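Local structure of putative transcriptional regulator (Streptomyces coelicolor, 2HXI) at residues Ser30-Leu35 / Ala81-Leu86; Phe50-Leu55 / Ser65-Phe70; Arg101-Ala106 / Glu225-His230. The protein probably binds regulatory DNA and controls transcription as a dimeric, all-helical member of the TetR family. All coordinates share one frame; numbering follows the deposited sequence.

How the contacts relate
Contact 2 lies in the predicted helix-turn-helix. Contact 1 joins the helix before it, 31-43, to helix 73-88, which leads to the C-terminal TetR-like region of contact 3. Along the chain, contact 2 is nested inside the loop that contact 1 closes. Contact 3 opens later. The centres of contacts 1 and 2 are about 13 Å apart, and the two touch where T31 and L35 meet F70. Contact 3 is centred about 26 Å from contact 1 and 36 Å from contact 2, on the opposite side of the chain's centre from both. Helix 73-88 is followed by helix 98-113 of contact 3. This succession links the predicted helix-turn-helix to the region that meets the second subunit.

Contact 1 (Ser30-Leu35 / Ala81-Leu86); sequences STEQIL and ADRILL
Q33 OE1 is gripped by two donors of S30, at the start of the helix whose E32 and L35 meet R83. S30 N lies 2.9 Å from Q33 OE1, with a nearly straight bond (171°). It sits in the carbonyl plane, on a lone pair. S30 OG also gives to Q33 OE1, from a position tilted out of that plane. In return, Q33 N gives to S30 OG at 3.1 Å. This pairing is a capping box, and it closes the first turn of helix 31-43.

Across the contact, R83 is the main partner. Its chain bends twice (chi2 -63°, chi3 -62°), which lays the aliphatic part on L35 and turns one face of the guanidinium to E32 CB. L35 CB rests 3.4 Å from R83 CG, and L35 CD1 is 3.8 Å from R83 CD. The two side chains cross at about a right angle. E32 CG comes within 3.5 Å of R83 NH1. L86 CD2, from R83's own helix, lies 3.5 Å above the opposite face of the R83 guanidinium, toward the rim, so E32 CB and L86 CD2 sandwich the group. The E32 carboxylate turns away and makes no salt bridge here: E32 OE2 stays 5.0 Å from R83 NH1. The salt-bridge partner is D36, whose OD1 meets R83 NE. D36 follows L35 directly, so carbon packing and charge pairing tie R83 to the same helix.

The contact joins helix 31-43 to helix 73-88. T31 continues the first helix's packing onto H69 and F70. On helix 73-88, I84 and L85 face helix 98-113, A81 touches W123 of helix 117-126, and L86 packs on helix 131-146. Helix 73-88 therefore lies between the first helix of the DNA-binding part and the C-terminal helices.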
loop_
_atom_site.group_PDB
_atom_site.type_symbol
_atom_site.label_atom_id
_atom_site.label_comp_id
_atom_site.label_asym_id
_atom_site.label_seq_id
_atom_site.Cartn_x
_atom_site.Cartn_y
_atom_site.Cartn_z
ATOM N N SER B 30 2.758 -32.910 5.595
ATOM C CA SER B 30 3.252 -32.313 4.357
ATOM C C SER B 30 3.482 -30.823 4.610
ATOM O O SER B 30 2.978 -30.274 5.591
ATOM C CB SER B 30 2.244 -32.464 3.252
ATOM O OG SER B 30 1.012 -31.800 3.610
ATOM N N THR B 31 4.189 -30.176 3.695
ATOM C CA THR B 31 4.404 -28.722 3.704
ATOM C C THR B 31 3.044 -28.055 3.659
ATOM O O THR B 31 2.765 -27.157 4.462
ATOM C CB THR B 31 5.267 -28.280 2.500
ATOM O OG1 THR B 31 6.508 -28.995 2.529
ATOM C CG2 THR B 31 5.588 -26.761 2.536
ATOM N N GLU B 32 2.198 -28.514 2.738
ATOM C CA GLU B 32 0.807 -28.022 2.662
ATOM C C GLU B 32 0.053 -28.012 4.016
ATOM O O GLU B 32 -0.503 -26.990 4.403
ATOM C CB GLU B 32 0.013 -28.714 1.538
ATOM C CG GLU B 32 0.478 -28.329 0.099
ATOM C CD GLU B 32 1.805 -29.003 -0.360
ATOM O OE1 GLU B 32 2.319 -29.920 0.346
ATOM O OE2 GLU B 32 2.318 -28.608 -1.452
ATOM N N GLN B 33 0.076 -29.120 4.752
ATOM C CA GLN B 33 -0.497 -29.185 6.097
ATOM C C GLN B 33 0.116 -28.207 7.134
ATOM O O GLN B 33 -0.593 -27.612 7.962
ATOM C CB GLN B 33 -0.452 -30.623 6.613
ATOM C CG GLN B 33 -1.403 -31.538 5.869
ATOM C CD GLN B 33 -1.197 -32.935 6.259
ATOM O OE1 GLN B 33 -0.076 -33.459 6.157
ATOM N NE2 GLN B 33 -2.255 -33.566 6.774
ATOM N N ILE B 34 1.438 -28.113 7.133
ATOM C CA ILE B 34 2.151 -27.158 7.959
ATOM C C ILE B 34 1.663 -25.716 7.655
ATOM O O ILE B 34 1.343 -24.951 8.573
ATOM C CB ILE B 34 3.688 -27.301 7.743
ATOM C CG1 ILE B 34 4.151 -28.731 8.187
ATOM C CG2 ILE B 34 4.435 -26.228 8.491
ATOM C CD1 ILE B 34 5.639 -29.061 7.737
ATOM N N LEU B 35 1.603 -25.379 6.361
ATOM C CA LEU B 35 1.223 -24.015 5.937
ATOM C C LEU B 35 -0.214 -23.676 6.364
ATOM O O LEU B 35 -0.478 -22.540 6.812
ATOM C CB LEU B 35 1.349 -23.944 4.414
ATOM C CG LEU B 35 2.799 -24.069 3.976
ATOM C CD1 LEU B 35 2.806 -24.207 2.449
ATOM C CD2 LEU B 35 3.634 -22.972 4.406
ATOM N N ALA B 81 1.445 -17.095 2.964
ATOM C CA ALA B 81 0.677 -16.077 2.186
ATOM C C ALA B 81 0.145 -16.741 0.896
ATOM O O ALA B 81 -1.024 -16.537 0.513
ATOM C CB ALA B 81 1.505 -14.907 1.900
ATOM N N ASP B 82 0.919 -17.643 0.296
ATOM C CA ASP B 82 0.430 -18.398 -0.863
ATOM C C ASP B 82 -0.834 -19.173 -0.562
ATOM O O ASP B 82 -1.738 -19.245 -1.401
ATOM C CB ASP B 82 1.487 -19.338 -1.492
ATOM C CG ASP B 82 1.031 -19.851 -2.881
ATOM O OD1 ASP B 82 1.261 -19.098 -3.871
ATOM O OD2 ASP B 82 0.379 -20.939 -2.978
ATOM N N ARG B 83 -0.932 -19.763 0.641
ATOM C CA ARG B 83 -2.128 -20.491 0.991
ATOM C C ARG B 83 -3.344 -19.586 1.020
ATOM O O ARG B 83 -4.474 -20.060 0.801
ATOM C CB ARG B 83 -1.988 -21.199 2.367
ATOM C CG ARG B 83 -0.731 -21.966 2.561
ATOM C CD ARG B 83 -0.686 -23.110 1.508
ATOM N NE ARG B 83 -1.793 -24.088 1.657
ATOM C CZ ARG B 83 -1.988 -25.119 0.825
ATOM N NH1 ARG B 83 -1.178 -25.266 -0.251
ATOM N NH2 ARG B 83 -2.974 -25.984 1.050
ATOM N N ILE B 84 -3.142 -18.315 1.410
ATOM C CA ILE B 84 -4.231 -17.330 1.414
ATOM C C ILE B 84 -4.694 -17.020 -0.004
ATOM O O ILE B 84 -5.900 -16.925 -0.250
ATOM C CB ILE B 84 -3.827 -15.983 2.128
ATOM C CG1 ILE B 84 -3.336 -16.242 3.589
ATOM C CG2 ILE B 84 -4.972 -14.990 2.149
ATOM C CD1 ILE B 84 -4.269 -17.033 4.463
ATOM N N LEU B 85 -3.753 -16.860 -0.931
ATOM C CA LEU B 85 -4.175 -16.758 -2.339
ATOM C C LEU B 85 -4.994 -17.988 -2.748
ATOM O O LEU B 85 -5.987 -17.875 -3.456
ATOM C CB LEU B 85 -2.955 -16.630 -3.237
ATOM C CG LEU B 85 -2.019 -15.450 -3.004
ATOM C CD1 LEU B 85 -0.806 -15.500 -3.980
ATOM C CD2 LEU B 85 -2.819 -14.210 -3.199
ATOM N N LEU B 86 -4.549 -19.189 -2.337
ATOM C CA LEU B 86 -5.209 -20.393 -2.767
ATOM C C LEU B 86 -6.646 -20.403 -2.297
ATOM O O LEU B 86 -7.578 -20.668 -3.095
ATOM C CB LEU B 86 -4.421 -21.615 -2.266
ATOM C CG LEU B 86 -5.001 -22.982 -2.667
ATOM C CD1 LEU B 86 -5.004 -23.172 -4.167
ATOM C CD2 LEU B 86 -4.194 -24.095 -1.994
#

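Contact 2 (Phe50-Leu55 / Ser65-Phe70)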
loop_
_atom_site.group_PDB
_atom_site.type_symbol
_atom_site.label_atom_id
_atom_site.label_comp_id
_atom_site.label_asym_id
_atom_site.label_seq_id
_atom_site.Cartn_x
_atom_site.Cartn_y
_atom_site.Cartn_z
ATOM N N PHE B 50 2.465 -15.112 16.978
ATOM C CA PHE B 50 2.906 -16.213 16.102
ATOM C C PHE B 50 4.404 -16.419 16.128
ATOM O O PHE B 50 5.150 -15.452 16.019
ATOM C CB PHE B 50 2.497 -15.974 14.651
ATOM C CG PHE B 50 2.930 -17.087 13.725
ATOM C CD1 PHE B 50 2.229 -18.299 13.702
ATOM C CD2 PHE B 50 4.047 -16.945 12.931
ATOM C CE1 PHE B 50 2.623 -19.333 12.864
ATOM C CE2 PHE B 50 4.471 -17.981 12.104
ATOM C CZ PHE B 50 3.732 -19.176 12.064
ATOM N N SER B 51 4.832 -17.677 16.236
ATOM C CA SER B 51 6.248 -18.043 16.128
ATOM C C SER B 51 6.410 -19.403 15.517
ATOM O O SER B 51 5.487 -20.230 15.532
ATOM C CB SER B 51 6.931 -18.086 17.516
ATOM O OG SER B 51 6.294 -19.064 18.339
ATOM N N VAL B 52 7.624 -19.670 15.038
ATOM C CA VAL B 52 7.937 -20.991 14.572
ATOM C C VAL B 52 7.787 -22.032 15.709
ATOM O O VAL B 52 7.276 -23.148 15.515
ATOM C CB VAL B 52 9.325 -21.019 13.964
ATOM C CG1 VAL B 52 9.721 -22.451 13.586
ATOM C CG2 VAL B 52 9.361 -20.105 12.710
ATOM N N ARG B 53 8.268 -21.653 16.900
ATOM C CA ARG B 53 8.121 -22.505 18.096
ATOM C C ARG B 53 6.676 -22.940 18.329
ATOM O O ARG B 53 6.428 -24.141 18.491
ATOM C CB ARG B 53 8.661 -21.745 19.326
ATOM C CG ARG B 53 8.611 -22.609 20.624
ATOM C CD ARG B 53 9.035 -21.725 21.857
ATOM N NE ARG B 53 8.325 -20.414 21.911
ATOM C CZ ARG B 53 7.072 -20.182 22.340
ATOM N NH1 ARG B 53 6.299 -21.128 22.829
ATOM N NH2 ARG B 53 6.563 -18.953 22.284
ATOM N N LYS B 54 5.743 -21.979 18.316
ATOM C CA LYS B 54 4.297 -22.281 18.500
ATOM C C LYS B 54 3.748 -23.155 17.383
ATOM O O LYS B 54 3.018 -24.136 17.622
ATOM C CB LYS B 54 3.464 -20.997 18.663
ATOM C CG LYS B 54 1.903 -21.330 18.876
ATOM C CD LYS B 54 1.049 -20.023 19.039
ATOM C CE LYS B 54 -0.401 -20.308 19.560
ATOM N NZ LYS B 54 -1.397 -19.152 19.324
ATOM N N LEU B 55 4.157 -22.842 16.134
ATOM C CA LEU B 55 3.712 -23.640 15.012
ATOM C C LEU B 55 4.184 -25.084 15.199
ATOM O O LEU B 55 3.414 -26.038 15.045
ATOM C CB LEU B 55 4.286 -23.075 13.679
ATOM C CG LEU B 55 3.919 -23.898 12.445
ATOM C CD1 LEU B 55 2.411 -24.016 12.196
ATOM C CD2 LEU B 55 4.619 -23.196 11.200
ATOM N N SER B 65 12.740 -29.483 13.038
ATOM C CA SER B 65 12.090 -30.318 12.016
ATOM C C SER B 65 11.320 -29.528 10.990
ATOM O O SER B 65 11.204 -29.937 9.830
ATOM C CB SER B 65 11.135 -31.288 12.663
ATOM O OG SER B 65 11.872 -32.225 13.421
ATOM N N LEU B 66 10.758 -28.398 11.416
ATOM C CA LEU B 66 9.968 -27.596 10.506
ATOM C C LEU B 66 10.819 -26.963 9.474
ATOM O O LEU B 66 10.335 -26.765 8.358
ATOM C CB LEU B 66 9.251 -26.449 11.217
ATOM C CG LEU B 66 7.999 -26.957 11.902
ATOM C CD1 LEU B 66 7.288 -25.659 12.324
ATOM C CD2 LEU B 66 7.164 -27.902 10.994
ATOM N N TYR B 67 12.043 -26.587 9.869
ATOM C CA TYR B 67 12.945 -25.896 8.942
ATOM C C TYR B 67 13.542 -26.755 7.868
ATOM O O TYR B 67 14.279 -26.262 7.008
ATOM C CB TYR B 67 14.007 -25.161 9.693
ATOM C CG TYR B 67 13.464 -23.797 9.980
ATOM C CD1 TYR B 67 12.823 -23.042 8.938
ATOM C CD2 TYR B 67 13.530 -23.268 11.262
ATOM C CE1 TYR B 67 12.302 -21.756 9.195
ATOM C CE2 TYR B 67 13.026 -22.004 11.544
ATOM C CZ TYR B 67 12.406 -21.238 10.523
ATOM O OH TYR B 67 11.915 -19.958 10.821
ATOM N N ARG B 68 13.193 -28.032 7.892
ATOM C CA ARG B 68 13.466 -28.896 6.739
ATOM C C ARG B 68 12.562 -28.494 5.587
ATOM O O ARG B 68 12.825 -28.821 4.426
ATOM C CB ARG B 68 13.209 -30.353 7.098
ATOM C CG ARG B 68 14.278 -30.949 8.001
ATOM C CD ARG B 68 14.162 -32.435 7.972
ATOM N NE ARG B 68 14.532 -32.999 6.659
ATOM C CZ ARG B 68 14.467 -34.285 6.383
ATOM N NH1 ARG B 68 14.055 -35.113 7.344
ATOM N NH2 ARG B 68 14.816 -34.743 5.173
ATOM N N HIS B 69 11.489 -27.793 5.913
ATOM C CA HIS B 69 10.480 -27.444 4.906
ATOM C C HIS B 69 10.635 -26.059 4.272
ATOM O O HIS B 69 10.144 -25.830 3.144
ATOM C CB HIS B 69 9.109 -27.539 5.511
ATOM C CG HIS B 69 8.636 -28.933 5.679
ATOM N ND1 HIS B 69 8.882 -29.669 6.816
ATOM C CD2 HIS B 69 7.943 -29.742 4.843
ATOM C CE1 HIS B 69 8.344 -30.868 6.681
ATOM N NE2 HIS B 69 7.779 -30.941 5.488
ATOM N N PHE B 70 11.294 -25.159 5.000
ATOM C CA PHE B 70 11.410 -23.747 4.598
ATOM C C PHE B 70 12.802 -23.250 4.869
ATOM O O PHE B 70 13.319 -23.407 5.980
ATOM C CB PHE B 70 10.373 -22.894 5.354
ATOM C CG PHE B 70 8.992 -23.466 5.252
ATOM C CD1 PHE B 70 8.282 -23.374 4.054
ATOM C CD2 PHE B 70 8.436 -24.162 6.327
ATOM C CE1 PHE B 70 7.033 -23.941 3.944
ATOM C CE2 PHE B 70 7.188 -24.739 6.233
ATOM C CZ PHE B 70 6.475 -24.623 5.059
#
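V52 holds CG1 opposite its backbone N (chi1 175°), which puts CG1 by the Y67 ring and L66, and CG2 by the Y67 hydroxyl. V52 CG1 lies 3.9 Å from Y67 CE2, at an oblique position relative to the ring. V52 CG2 is 3.2 Å from Y67 OH, a close approach of a methyl to the hydroxyl oxygen. In L55, CG extends away from the backbone N (chi1 177°), and L55 CD2 lies 3.8 Å from L66 CD1. V52 CG1 is also 4.2 Å from L66 CD1. L66 CD1 is thus shared by two residues one turn apart on helix 52-58. The link between the segments is apolar, apart from the Y67 hydroxyl.

S51 caps helix 52-58: its OG accepts from K54 N at 3.0 Å. After L66, the chain leaves helix 63-66 through a type I turn from L66 to H69.

Both segments lie in the predicted helix-turn-helix, and V52, L55 and L66 pack its two helices together. Around them, V52 touches L76 and Y67 touches K73, both on helix 73-88. F70 reaches helix 31-43 at T31 and L35. Helices 31-43 and 73-88 thus border the contact, and the second leads on to the C-terminal helices.

Contact 3 (Arg101-Ala106 / Glu225-His230)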
loop_
_atom_site.group_PDB
_atom_site.type_symbol
_atom_site.label_atom_id
_atom_site.label_comp_id
_atom_site.label_asym_id
_atom_site.label_seq_id
_atom_site.Cartn_x
_atom_site.Cartn_y
_atom_site.Cartn_z
ATOM N N ARG B 101 -14.392 -9.957 -14.049
ATOM C CA ARG B 101 -13.497 -11.049 -13.590
ATOM C C ARG B 101 -12.336 -10.458 -12.796
ATOM O O ARG B 101 -12.036 -10.921 -11.658
ATOM C CB ARG B 101 -12.971 -11.821 -14.827
ATOM C CG ARG B 101 -14.063 -12.707 -15.457
ATOM C CD ARG B 101 -13.619 -13.238 -16.835
ATOM N NE ARG B 101 -12.498 -14.159 -16.725
ATOM C CZ ARG B 101 -11.879 -14.684 -17.785
ATOM N NH1 ARG B 101 -12.276 -14.331 -19.010
ATOM N NH2 ARG B 101 -10.880 -15.569 -17.608
ATOM N N LEU B 102 -11.730 -9.395 -13.297
ATOM C CA LEU B 102 -10.587 -8.800 -12.579
ATOM C C LEU B 102 -11.066 -8.211 -11.256
ATOM O O LEU B 102 -10.384 -8.332 -10.260
ATOM C CB LEU B 102 -9.917 -7.699 -13.455
ATOM C CG LEU B 102 -9.157 -8.204 -14.706
ATOM C CD1 LEU B 102 -8.624 -6.973 -15.489
ATOM C CD2 LEU B 102 -8.026 -9.203 -14.230
ATOM N N THR B 103 -12.283 -7.660 -11.264
ATOM C CA THR B 103 -12.860 -7.032 -10.041
ATOM C C THR B 103 -13.148 -8.122 -9.028
ATOM O O THR B 103 -12.811 -7.982 -7.851
ATOM C CB THR B 103 -14.131 -6.198 -10.402
ATOM O OG1 THR B 103 -13.759 -5.168 -11.344
ATOM C CG2 THR B 103 -14.671 -5.547 -9.130
ATOM N N ALA B 104 -13.718 -9.225 -9.507
ATOM C CA ALA B 104 -14.020 -10.367 -8.634
ATOM C C ALA B 104 -12.778 -10.943 -7.965
ATOM O O ALA B 104 -12.789 -11.256 -6.766
ATOM C CB ALA B 104 -14.872 -11.434 -9.400
ATOM N N VAL B 105 -11.725 -11.148 -8.735
ATOM C CA VAL B 105 -10.490 -11.581 -8.135
ATOM C C VAL B 105 -9.958 -10.562 -7.078
ATOM O O VAL B 105 -9.596 -10.941 -5.981
ATOM C CB VAL B 105 -9.433 -11.840 -9.226
ATOM C CG1 VAL B 105 -8.003 -12.089 -8.602
ATOM C CG2 VAL B 105 -9.871 -13.009 -10.106
ATOM N N ALA B 106 -9.829 -9.281 -7.447
ATOM C CA ALA B 106 -9.366 -8.249 -6.523
ATOM C C ALA B 106 -10.219 -8.275 -5.196
ATOM O O ALA B 106 -9.646 -8.213 -4.065
ATOM C CB ALA B 106 -9.492 -6.899 -7.199
ATOM N N GLU B 225 -13.409 1.936 -5.853
ATOM C CA GLU B 225 -13.406 3.092 -6.763
ATOM C C GLU B 225 -12.053 3.306 -7.441
ATOM O O GLU B 225 -11.961 3.667 -8.634
ATOM C CB GLU B 225 -13.862 4.363 -6.024
ATOM C CG GLU B 225 -15.354 4.325 -5.669
ATOM C CD GLU B 225 -15.755 5.441 -4.698
ATOM O OE1 GLU B 225 -15.149 6.513 -4.758
ATOM O OE2 GLU B 225 -16.706 5.187 -3.888
ATOM N N ILE B 226 -11.020 3.032 -6.699
ATOM C CA ILE B 226 -9.658 3.168 -7.235
ATOM C C ILE B 226 -9.435 2.027 -8.227
ATOM O O ILE B 226 -8.838 2.207 -9.318
ATOM C CB ILE B 226 -8.625 3.154 -6.073
ATOM C CG1 ILE B 226 -8.675 4.448 -5.209
ATOM C CG2 ILE B 226 -7.204 2.908 -6.606
ATOM C CD1 ILE B 226 -8.013 4.275 -3.862
ATOM N N LEU B 227 -9.882 0.831 -7.857
ATOM C CA LEU B 227 -9.792 -0.314 -8.794
ATOM C C LEU B 227 -10.577 -0.060 -10.072
ATOM O O LEU B 227 -10.061 -0.266 -11.184
ATOM C CB LEU B 227 -10.308 -1.582 -8.083
ATOM C CG LEU B 227 -10.239 -2.847 -8.948
ATOM C CD1 LEU B 227 -8.792 -3.195 -9.355
ATOM C CD2 LEU B 227 -10.922 -3.976 -8.169
ATOM N N ALA B 228 -11.808 0.462 -9.939
ATOM C CA ALA B 228 -12.661 0.670 -11.140
ATOM C C ALA B 228 -11.999 1.711 -12.043
ATOM O O ALA B 228 -12.003 1.558 -13.281
ATOM C CB ALA B 228 -13.998 1.187 -10.683
ATOM N N ALA B 229 -11.377 2.723 -11.432
ATOM C CA ALA B 229 -10.686 3.774 -12.203
ATOM C C ALA B 229 -9.577 3.088 -13.026
ATOM O O ALA B 229 -9.306 3.390 -14.213
ATOM C CB ALA B 229 -10.041 4.778 -11.264
ATOM N N HIS B 230 -8.862 2.190 -12.368
ATOM C CA HIS B 230 -7.730 1.554 -13.043
ATOM C C HIS B 230 -8.213 0.666 -14.220
ATOM O O HIS B 230 -7.648 0.680 -15.310
ATOM C CB HIS B 230 -6.919 0.717 -12.069
ATOM C CG HIS B 230 -5.602 0.273 -12.648
ATOM N ND1 HIS B 230 -4.521 1.121 -12.731
ATOM C CD2 HIS B 230 -5.215 -0.897 -13.248
ATOM C CE1 HIS B 230 -3.502 0.472 -13.285
ATOM N NE2 HIS B 230 -3.914 -0.729 -13.660
#
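L227 points one methyl, CD2, at the side of helix 98-113 where T103 and A106 lie. Its chi1 of -179° carries CG away from its own backbone N, and chi2 of 62° turns the CD2 branch to helix 98-113. L227 CD2 then reaches A106 CB at 3.4 Å. This is tighter than usual for two carbons, so the packing is tight at this one point. L227 CD2 also lies 4.1 Å from T103 CA and 4.2 Å from T103 CG2. A single leucine methyl thus meets two residues three positions apart, and the short A106 side chain permits the near approach. The alpha carbons of T103 and L227 are 7.5 Å apart.

T103 divides its branches between two tasks. Its chi1 of -60° places OG1 beside the backbone N, where it hydrogen-bonds K99 O one turn earlier in the same helix. CG2 is the branch near L227, and the two side chains cross at an angle. The hydroxyl is thus used within its own helix, and the contact itself is apolar.

The packing continues on both sides along helix 219-237. F223 touches A106, and L231 touches L102 and T103, so residues at four-residue intervals face helix 98-113. I165 of helix 154-173 also meets A106. Other residues of helix 219-237 face the second subunit: E225 forms a salt bridge with R160 of that subunit, and I226 packs on its L164. I226 and H230 also touch L164 of their own chain. Helix 219-237 is thus in contact with helix 98-113, with helix 154-173 and with the partner subunit, consistent with the helical dimer interface of TetR-family regulators.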